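Local coordinates for protein transcriptional repressor of the blcABC operon (Agrobacterium tumefaciens, PDB 3MQ0) that represses the blcABC operon as a transcription factor that is regulated via oligomerization, probably binding DNA through its helix-turn-helix domain, at residues B[100-105]-B[121-126]; B[155-160]-B[182-187]; B[187-192]-B[196-201]. All blocks are in the same frame, centred on the assembly; numbering follows the deposited sequence.

Overall arrangement
All three contacts lie in the GAF-fold domain that follows the N-terminal helix-turn-helix region. Contact 1 comes first along the chain, closing a short excursion by setting the start of helix 102-110 against strand 120-127 of the six-stranded antiparallel sheet. Contact 2 then ties the turn before helix 159-165 to the loop after helix 170-176, and contact 3 sets the end of that loop and the first helical residue against the following turns of helix 192-205. They run in series, none nested in another. Thr124 and Thr160 probably hydrogen-bond, linking contacts 1 and 2 although their centres are about 21 Å apart; contacts 2 and 3 share Arg187, their centres about 9 Å apart.

Contact 1 of 3, residues B[100-105]-B[121-126]; sequences LDIVST and VTLTVR
Leu123 of strand 120-127 meets the first turn of helix 102-110 through one methyl, CD2, in a helix-on-sheet contact of the GAF fold. That methyl lies 4.0 Å from Val103 CA and 4.1 Å from Val103 CG2, so it touches the helix backbone as well as a side chain. From a second direction, roughly at right angles to Val103 CG2, Ile102 CG1 lies 4.2 Å from Leu123 CD2, and the carbonyl oxygen of Ile102 is about as near. One leucine branch is thus shared by two successive helical residues; the side-chain contacts are apolar, and no hydrogen bond links the segments. Leu123 leaves the strand toward the helix, and with CG anti to the backbone N (chi1 177°) its CD2 comes to lie against Val103. In Val103 it is CG2, the branch beside the backbone N, that turns to the leucine, and the two side chains meet at a slant.

Beyond this first shell, Leu123 is bonded through its backbone to Ile134 and Gly135 of strand 130-137, while Phe106, one turn further along the helix, also packs on it. Ile102 reaches on to Ala234 of the neighbouring strand 232-241. The helix start is fixed by Asp101 at the N-cap, whose OD1 accepts from Ser104 N at 3.3 Å, the N-H pointing almost straight at it (169°) but arriving from above the carboxylate plane. The Asp101 carbonyl is used more heavily still, taking Thr105 N together with two side-chain hydroxyls. Thr105 OG1 also bonds Arg84 of the second subunit, which brings the dimer partner to the helix start. Of the two hydroxyls, Ser104 OG, 3.1 Å from Asp101 O, is tilted from the carbonyl plane, and Thr105 OG1, 3.0 Å from Asp101 O, lies further above it.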
loop_
_atom_site.group_PDB
_atom_site.type_symbol
_atom_site.label_atom_id
_atom_site.label_comp_id
_atom_site.label_asym_id
_atom_site.label_seq_id
_atom_site.Cartn_x
_atom_site.Cartn_y
_atom_site.Cartn_z
ATOM N N LEU B 100 -8.991 5.573 7.306
ATOM C CA LEU B 100 -9.020 4.479 8.280
ATOM C C LEU B 100 -9.094 4.978 9.725
ATOM O O LEU B 100 -8.222 5.713 10.188
ATOM C CB LEU B 100 -7.808 3.560 8.095
ATOM C CG LEU B 100 -7.956 2.102 8.547
ATOM C CD1 LEU B 100 -9.187 1.471 7.919
ATOM C CD2 LEU B 100 -6.705 1.306 8.204
ATOM N N ASP B 101 -10.145 4.564 10.429
ATOM C CA ASP B 101 -10.375 4.961 11.815
ATOM C C ASP B 101 -10.711 3.700 12.599
ATOM O O ASP B 101 -11.846 3.235 12.579
ATOM C CB ASP B 101 -11.537 5.946 11.889
ATOM C CG ASP B 101 -11.735 6.532 13.286
ATOM O OD1 ASP B 101 -11.424 5.854 14.291
ATOM O OD2 ASP B 101 -12.211 7.684 13.375
ATOM N N ILE B 102 -9.716 3.145 13.269
ATOM C CA ILE B 102 -9.882 1.858 13.931
ATOM C C ILE B 102 -10.940 1.893 15.051
ATOM O O ILE B 102 -11.691 0.937 15.241
ATOM C CB ILE B 102 -8.531 1.327 14.446
ATOM C CG1 ILE B 102 -8.677 -0.087 14.984
ATOM C CG2 ILE B 102 -7.938 2.257 15.495
ATOM C CD1 ILE B 102 -7.385 -0.642 15.516
ATOM N N VAL B 103 -11.020 3.002 15.776
ATOM C CA VAL B 103 -11.962 3.069 16.876
ATOM C C VAL B 103 -13.405 3.016 16.380
ATOM O O VAL B 103 -14.231 2.311 16.951
ATOM C CB VAL B 103 -11.737 4.333 17.727
ATOM C CG1 VAL B 103 -12.835 4.476 18.779
ATOM C CG2 VAL B 103 -10.355 4.278 18.368
ATOM N N SER B 104 -13.731 3.762 15.327
ATOM C CA SER B 104 -15.102 3.718 14.821
ATOM C C SER B 104 -15.405 2.352 14.171
ATOM O O SER B 104 -16.512 1.846 14.282
ATOM C CB SER B 104 -15.389 4.869 13.848
ATOM O OG SER B 104 -14.540 4.810 12.718
ATOM N N THR B 105 -14.413 1.760 13.512
ATOM C CA THR B 105 -14.560 0.420 12.941
ATOM C C THR B 105 -14.863 -0.605 14.042
ATOM O O THR B 105 -15.769 -1.427 13.924
ATOM C CB THR B 105 -13.275 0.011 12.183
ATOM O OG1 THR B 105 -13.053 0.933 11.105
ATOM C CG2 THR B 105 -13.387 -1.407 11.630
ATOM N N VAL B 121 -15.700 -4.405 26.645
ATOM C CA VAL B 121 -14.725 -4.676 25.590
ATOM C C VAL B 121 -13.809 -3.483 25.434
ATOM O O VAL B 121 -14.285 -2.344 25.366
ATOM C CB VAL B 121 -15.424 -4.898 24.236
ATOM C CG1 VAL B 121 -14.422 -5.419 23.198
ATOM C CG2 VAL B 121 -16.590 -5.851 24.397
ATOM N N THR B 122 -12.502 -3.731 25.389
ATOM C CA THR B 122 -11.534 -2.645 25.264
ATOM C C THR B 122 -10.712 -2.816 24.005
ATOM O O THR B 122 -10.579 -3.919 23.483
ATOM C CB THR B 122 -10.570 -2.608 26.469
ATOM O OG1 THR B 122 -9.976 -3.903 26.625
ATOM C CG2 THR B 122 -11.323 -2.277 27.734
ATOM N N LEU B 123 -10.173 -1.705 23.523
ATOM C CA LEU B 123 -9.309 -1.684 22.350
ATOM C C LEU B 123 -8.080 -0.892 22.756
ATOM O O LEU B 123 -8.205 0.227 23.262
ATOM C CB LEU B 123 -10.002 -0.949 21.209
ATOM C CG LEU B 123 -9.228 -0.759 19.896
ATOM C CD1 LEU B 123 -9.079 -2.106 19.218
ATOM C CD2 LEU B 123 -9.953 0.256 18.979
ATOM N N THR B 124 -6.901 -1.462 22.528
ATOM C CA THR B 124 -5.667 -0.830 22.967
ATOM C C THR B 124 -4.604 -0.844 21.893
ATOM O O THR B 124 -4.680 -1.618 20.939
ATOM C CB THR B 124 -5.063 -1.561 24.168
ATOM O OG1 THR B 124 -4.596 -2.847 23.739
ATOM C CG2 THR B 124 -6.084 -1.717 25.282
ATOM N N VAL B 125 -3.603 0.010 22.063
ATOM C CA VAL B 125 -2.384 -0.074 21.259
ATOM C C VAL B 125 -1.225 -0.174 22.210
ATOM O O VAL B 125 -1.344 0.271 23.341
ATOM C CB VAL B 125 -2.191 1.165 20.370
ATOM C CG1 VAL B 125 -3.340 1.276 19.362
ATOM C CG2 VAL B 125 -2.123 2.425 21.220
ATOM N N ARG B 126 -0.115 -0.776 21.770
ATOM C CA ARG B 126 1.093 -0.843 22.601
ATOM C C ARG B 126 2.038 0.316 22.306
ATOM O O ARG B 126 2.333 0.610 21.148
ATOM C CB ARG B 126 1.849 -2.168 22.389
ATOM C CG ARG B 126 3.000 -2.363 23.368
ATOM C CD ARG B 126 3.761 -3.690 23.140
ATOM N NE ARG B 126 4.343 -3.766 21.799
ATOM C CZ ARG B 126 5.512 -3.240 21.465
ATOM N NH1 ARG B 126 6.239 -2.585 22.363
ATOM N NH2 ARG B 126 5.952 -3.361 20.226
#

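Contact 2 of 3, residues B[155-160]-B[182-187]; sequences APFTAT and QPLTSR
Phe157, in the turn preceding helix 159-165, sets the edge of its ring against loop 182-187 of the GAF-fold domain, and every contact across the pair involves this one aromatic ring. The tight part is at the ring edge: Phe157 CE2 stands 3.2 Å from Gln182 O and Phe157 CZ 3.4 Å from the same oxygen, which lies in the plane of the ring. Such an approach sets the slightly positive C-H edge against a carbonyl oxygen, a placement that is probably favourable electrostatically, though not a conventional hydrogen bond. With CG anti to the carbonyl carbon and beside the backbone N (chi1 -55°), the ring comes to lie with CE2 and CZ against Gln182 O.

On the exposed side the contacts are ordinary van der Waals ones. The chain after Gln182 bends past the ring, bringing Pro183 CA to 3.9 Å from Phe157 CZ. Leu184 comes in at a slant, its branch carbon CG 3.9 Å from Phe157 CD2, and Gln182, Pro183 and Leu184 are all exposed although the ring they meet is buried. Ile214, from another loop, also touches both Phe157 and Leu184. Gln182 contributes its backbone carbonyl at close range while its side chain starts off away from the phenylalanine.

Further out, polar bonds shape each segment. Thr158 occupies the N-cap position of helix 159-165 and its OG1 bonds Gly161 N, fixing the chain just beyond Phe157. In the loop, Ser188 OG bonds the backbone N of both Leu184 and Thr185, and the guanidinium of Arg187 forms a salt bridge with Asp211. An ST turn shapes the chain at 185-187: Thr185 OG1 accepts from Arg187 N at 3.0 Å, with an N-H...O angle of 154°.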
loop_
_atom_site.group_PDB
_atom_site.type_symbol
_atom_site.label_atom_id
_atom_site.label_comp_id
_atom_site.label_asym_id
_atom_site.label_seq_id
_atom_site.Cartn_x
_atom_site.Cartn_y
_atom_site.Cartn_z
ATOM N N ALA B 155 1.978 -3.437 29.835
ATOM C CA ALA B 155 1.677 -4.455 28.836
ATOM C C ALA B 155 1.793 -5.895 29.351
ATOM O O ALA B 155 1.022 -6.757 28.939
ATOM C CB ALA B 155 2.556 -4.267 27.608
ATOM N N PRO B 156 2.764 -6.175 30.239
ATOM C CA PRO B 156 2.893 -7.591 30.622
ATOM C C PRO B 156 1.714 -8.128 31.424
ATOM O O PRO B 156 1.542 -9.343 31.462
ATOM C CB PRO B 156 4.150 -7.606 31.499
ATOM C CG PRO B 156 4.960 -6.473 30.977
ATOM C CD PRO B 156 3.945 -5.392 30.655
ATOM N N PHE B 157 0.936 -7.248 32.052
ATOM C CA PHE B 157 -0.154 -7.681 32.924
ATOM C C PHE B 157 -1.540 -7.778 32.240
ATOM O O PHE B 157 -2.419 -8.493 32.718
ATOM C CB PHE B 157 -0.262 -6.745 34.144
ATOM C CG PHE B 157 1.023 -6.595 34.951
ATOM C CD1 PHE B 157 1.985 -7.588 34.972
ATOM C CD2 PHE B 157 1.237 -5.452 35.710
ATOM C CE1 PHE B 157 3.147 -7.441 35.719
ATOM C CE2 PHE B 157 2.408 -5.290 36.458
ATOM C CZ PHE B 157 3.359 -6.303 36.458
ATOM N N THR B 158 -1.752 -7.059 31.144
ATOM C CA THR B 158 -3.091 -7.010 30.541
ATOM C C THR B 158 -3.263 -8.082 29.466
ATOM O O THR B 158 -2.277 -8.576 28.921
ATOM C CB THR B 158 -3.362 -5.628 29.882
ATOM O OG1 THR B 158 -2.411 -5.408 28.840
ATOM C CG2 THR B 158 -3.223 -4.487 30.888
ATOM N N ALA B 159 -4.507 -8.431 29.129
ATOM C CA ALA B 159 -4.719 -9.428 28.080
ATOM C C ALA B 159 -4.273 -8.884 26.722
ATOM O O ALA B 159 -3.594 -9.578 25.979
ATOM C CB ALA B 159 -6.192 -9.871 28.023
ATOM N N THR B 160 -4.638 -7.641 26.395
ATOM C CA THR B 160 -4.160 -7.078 25.123
ATOM C C THR B 160 -2.651 -6.944 25.103
ATOM O O THR B 160 -2.037 -7.136 24.055
ATOM C CB THR B 160 -4.738 -5.684 24.788
ATOM O OG1 THR B 160 -4.422 -4.762 25.832
ATOM C CG2 THR B 160 -6.259 -5.740 24.598
ATOM N N GLN B 182 6.712 -3.500 38.442
ATOM C CA GLN B 182 6.263 -4.006 39.734
ATOM C C GLN B 182 4.827 -4.524 39.648
ATOM O O GLN B 182 4.015 -3.972 38.910
ATOM C CB GLN B 182 6.349 -2.900 40.794
ATOM C CG GLN B 182 7.765 -2.427 41.111
ATOM C CD GLN B 182 8.594 -3.477 41.839
ATOM O OE1 GLN B 182 8.200 -3.981 42.894
ATOM N NE2 GLN B 182 9.747 -3.815 41.273
ATOM N N PRO B 183 4.500 -5.575 40.420
ATOM C CA PRO B 183 3.168 -6.196 40.341
ATOM C C PRO B 183 2.022 -5.274 40.766
ATOM O O PRO B 183 2.198 -4.435 41.650
ATOM C CB PRO B 183 3.275 -7.381 41.308
ATOM C CG PRO B 183 4.386 -7.016 42.237
ATOM C CD PRO B 183 5.366 -6.248 41.403
ATOM N N LEU B 184 0.861 -5.429 40.132
ATOM C CA LEU B 184 -0.340 -4.709 40.552
ATOM C C LEU B 184 -1.130 -5.527 41.572
ATOM O O LEU B 184 -1.775 -4.970 42.461
ATOM C CB LEU B 184 -1.225 -4.347 39.355
ATOM C CG LEU B 184 -0.635 -3.341 38.361
ATOM C CD1 LEU B 184 -1.691 -2.845 37.378
ATOM C CD2 LEU B 184 -0.003 -2.157 39.093
ATOM N N THR B 185 -1.085 -6.850 41.434
ATOM C CA THR B 185 -1.786 -7.753 42.345
ATOM C C THR B 185 -0.857 -8.908 42.679
ATOM O O THR B 185 0.247 -8.976 42.157
ATOM C CB THR B 185 -3.087 -8.332 41.715
ATOM O OG1 THR B 185 -2.745 -9.314 40.727
ATOM C CG2 THR B 185 -3.917 -7.238 41.057
ATOM N N SER B 186 -1.305 -9.817 43.539
ATOM C CA SER B 186 -0.523 -11.000 43.875
ATOM C C SER B 186 -0.470 -12.001 42.725
ATOM O O SER B 186 0.244 -13.002 42.800
ATOM C CB SER B 186 -1.085 -11.678 45.121
ATOM O OG SER B 186 -2.388 -12.186 44.890
ATOM N N ARG B 187 -1.220 -11.736 41.656
ATOM C CA ARG B 187 -1.224 -12.636 40.500
ATOM C C ARG B 187 -0.459 -12.068 39.318
ATOM O O ARG B 187 -0.241 -12.764 38.324
ATOM C CB ARG B 187 -2.653 -12.935 40.049
ATOM C CG ARG B 187 -3.605 -13.226 41.180
ATOM C CD ARG B 187 -3.853 -14.697 41.306
ATOM N NE ARG B 187 -4.347 -15.271 40.063
ATOM C CZ ARG B 187 -4.795 -16.516 39.960
ATOM N NH1 ARG B 187 -4.816 -17.297 41.034
ATOM N NH2 ARG B 187 -5.227 -16.980 38.795
#

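Contact 3 of 3, residues B[187-192]-B[196-201]; sequences RSVAGL and EEELAL
Val189 is the first residue of segment 187-192 to touch helix 192-205, which it meets through the carboxylate of Glu198. Just before it, Ser188 faces away from the helix and lies against Phe157 and Pro183. At Val189 the chain turns inward: CG2, set opposite the backbone N, lies 3.8 Å from Glu198 OE1, and Val189 CB is as close to that oxygen. The valine therefore flanks an acid whose charge is answered by other groups, since Glu198 OE1 forms a salt bridge with Lys162 and its OE2 bonds Gln213. Gln213 also accepts from Val189 N, joining loop and carboxylate through one second-shell side chain.

Past Ala190, Gly191 takes the N-cap position with a fully extended backbone, and Leu192 opens the helix. Its carbonyl receives Glu196 N at 2.9 Å, with a C=O...N angle of 160°, closing a regular helical turn. The aliphatic part of Glu196 passes beside the oxygen end of the same carbonyl, its CG 3.5 Å from Leu192 O. Beyond CG the chain is extended (chi2 -176°), carrying OE1 to 4.1 Å from Leu192 CG and on to a salt bridge with Arg174 of helix 170-176. This is the start of a helix in a GAF-fold domain, with Gly191 at the N-cap position and the preceding loop laid along its first turns.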
loop_
_atom_site.group_PDB
_atom_site.type_symbol
_atom_site.label_atom_id
_atom_site.label_comp_id
_atom_site.label_asym_id
_atom_site.label_seq_id
_atom_site.Cartn_x
_atom_site.Cartn_y
_atom_site.Cartn_z
ATOM N N ARG B 187 -1.220 -11.736 41.656
ATOM C CA ARG B 187 -1.224 -12.636 40.500
ATOM C C ARG B 187 -0.459 -12.068 39.318
ATOM O O ARG B 187 -0.241 -12.764 38.324
ATOM C CB ARG B 187 -2.653 -12.935 40.049
ATOM C CG ARG B 187 -3.605 -13.226 41.180
ATOM C CD ARG B 187 -3.853 -14.697 41.306
ATOM N NE ARG B 187 -4.347 -15.271 40.063
ATOM C CZ ARG B 187 -4.795 -16.516 39.960
ATOM N NH1 ARG B 187 -4.816 -17.297 41.034
ATOM N NH2 ARG B 187 -5.227 -16.980 38.795
ATOM N N SER B 188 -0.058 -10.806 39.409
ATOM C CA SER B 188 0.664 -10.177 38.308
ATOM C C SER B 188 1.882 -11.010 37.972
ATOM O O SER B 188 2.570 -11.472 38.864
ATOM C CB SER B 188 1.112 -8.768 38.697
ATOM O OG SER B 188 -0.001 -7.919 38.912
ATOM N N VAL B 189 2.160 -11.199 36.688
ATOM C CA VAL B 189 3.319 -11.990 36.305
ATOM C C VAL B 189 4.581 -11.364 36.924
ATOM O O VAL B 189 4.758 -10.150 36.898
ATOM C CB VAL B 189 3.397 -12.168 34.778
ATOM C CG1 VAL B 189 3.648 -10.842 34.089
ATOM C CG2 VAL B 189 4.459 -13.170 34.417
ATOM N N ALA B 190 5.429 -12.196 37.521
ATOM C CA ALA B 190 6.491 -11.699 38.386
ATOM C C ALA B 190 7.805 -11.393 37.676
ATOM O O ALA B 190 8.684 -10.771 38.250
ATOM C CB ALA B 190 6.727 -12.679 39.534
ATOM N N GLY B 191 7.950 -11.828 36.432
ATOM C CA GLY B 191 9.199 -11.593 35.736
ATOM C C GLY B 191 9.237 -12.082 34.309
ATOM O O GLY B 191 8.276 -12.657 33.791
ATOM N N LEU B 192 10.386 -11.881 33.681
ATOM C CA LEU B 192 10.531 -12.156 32.271
ATOM C C LEU B 192 10.300 -13.624 31.934
ATOM O O LEU B 192 9.611 -13.939 30.961
ATOM C CB LEU B 192 11.909 -11.691 31.793
ATOM C CG LEU B 192 12.024 -11.513 30.284
ATOM C CD1 LEU B 192 10.748 -10.920 29.712
ATOM C CD2 LEU B 192 13.218 -10.644 29.949
ATOM N N GLU B 196 7.425 -15.067 29.436
ATOM C CA GLU B 196 7.713 -15.791 28.206
ATOM C C GLU B 196 6.970 -17.115 28.094
ATOM O O GLU B 196 6.608 -17.543 26.990
ATOM C CB GLU B 196 9.218 -15.974 28.024
ATOM C CG GLU B 196 9.889 -14.660 27.598
ATOM C CD GLU B 196 11.366 -14.821 27.325
ATOM O OE1 GLU B 196 12.107 -15.142 28.276
ATOM O OE2 GLU B 196 11.788 -14.634 26.160
ATOM N N GLU B 197 6.715 -17.756 29.230
ATOM C CA GLU B 197 5.852 -18.937 29.231
ATOM C C GLU B 197 4.434 -18.563 28.791
ATOM O O GLU B 197 3.837 -19.226 27.941
ATOM C CB GLU B 197 5.838 -19.594 30.611
ATOM C CG GLU B 197 7.186 -20.176 30.981
ATOM C CD GLU B 197 7.361 -20.417 32.469
ATOM O OE1 GLU B 197 6.437 -20.104 33.264
ATOM O OE2 GLU B 197 8.441 -20.919 32.842
ATOM N N GLU B 198 3.895 -17.499 29.369
ATOM C CA GLU B 198 2.569 -17.028 28.971
ATOM C C GLU B 198 2.517 -16.684 27.486
ATOM O O GLU B 198 1.519 -16.954 26.816
ATOM C CB GLU B 198 2.170 -15.788 29.763
ATOM C CG GLU B 198 1.845 -16.009 31.231
ATOM C CD GLU B 198 1.419 -14.707 31.897
ATOM O OE1 GLU B 198 2.039 -13.665 31.591
ATOM O OE2 GLU B 198 0.467 -14.712 32.706
ATOM N N LEU B 199 3.574 -16.066 26.973
ATOM C CA LEU B 199 3.575 -15.643 25.580
ATOM C C LEU B 199 3.607 -16.836 24.630
ATOM O O LEU B 199 2.982 -16.801 23.572
ATOM C CB LEU B 199 4.751 -14.701 25.290
ATOM C CG LEU B 199 4.779 -13.379 26.078
ATOM C CD1 LEU B 199 5.957 -12.498 25.605
ATOM C CD2 LEU B 199 3.471 -12.620 25.951
ATOM N N ALA B 200 4.345 -17.880 25.000
ATOM C CA ALA B 200 4.384 -19.097 24.180
ATOM C C ALA B 200 2.990 -19.706 24.063
ATOM O O ALA B 200 2.556 -20.088 22.976
ATOM C CB ALA B 200 5.359 -20.115 24.770
ATOM N N LEU B 201 2.300 -19.806 25.192
ATOM C CA LEU B 201 0.944 -20.350 25.218
ATOM C C LEU B 201 0.015 -19.459 24.396
ATOM O O LEU B 201 -0.831 -19.947 23.649
ATOM C CB LEU B 201 0.445 -20.457 26.657
ATOM C CG LEU B 201 -0.955 -21.027 26.903
ATOM C CD1 LEU B 201 -1.119 -22.393 26.234
ATOM C CD2 LEU B 201 -1.207 -21.138 28.421
#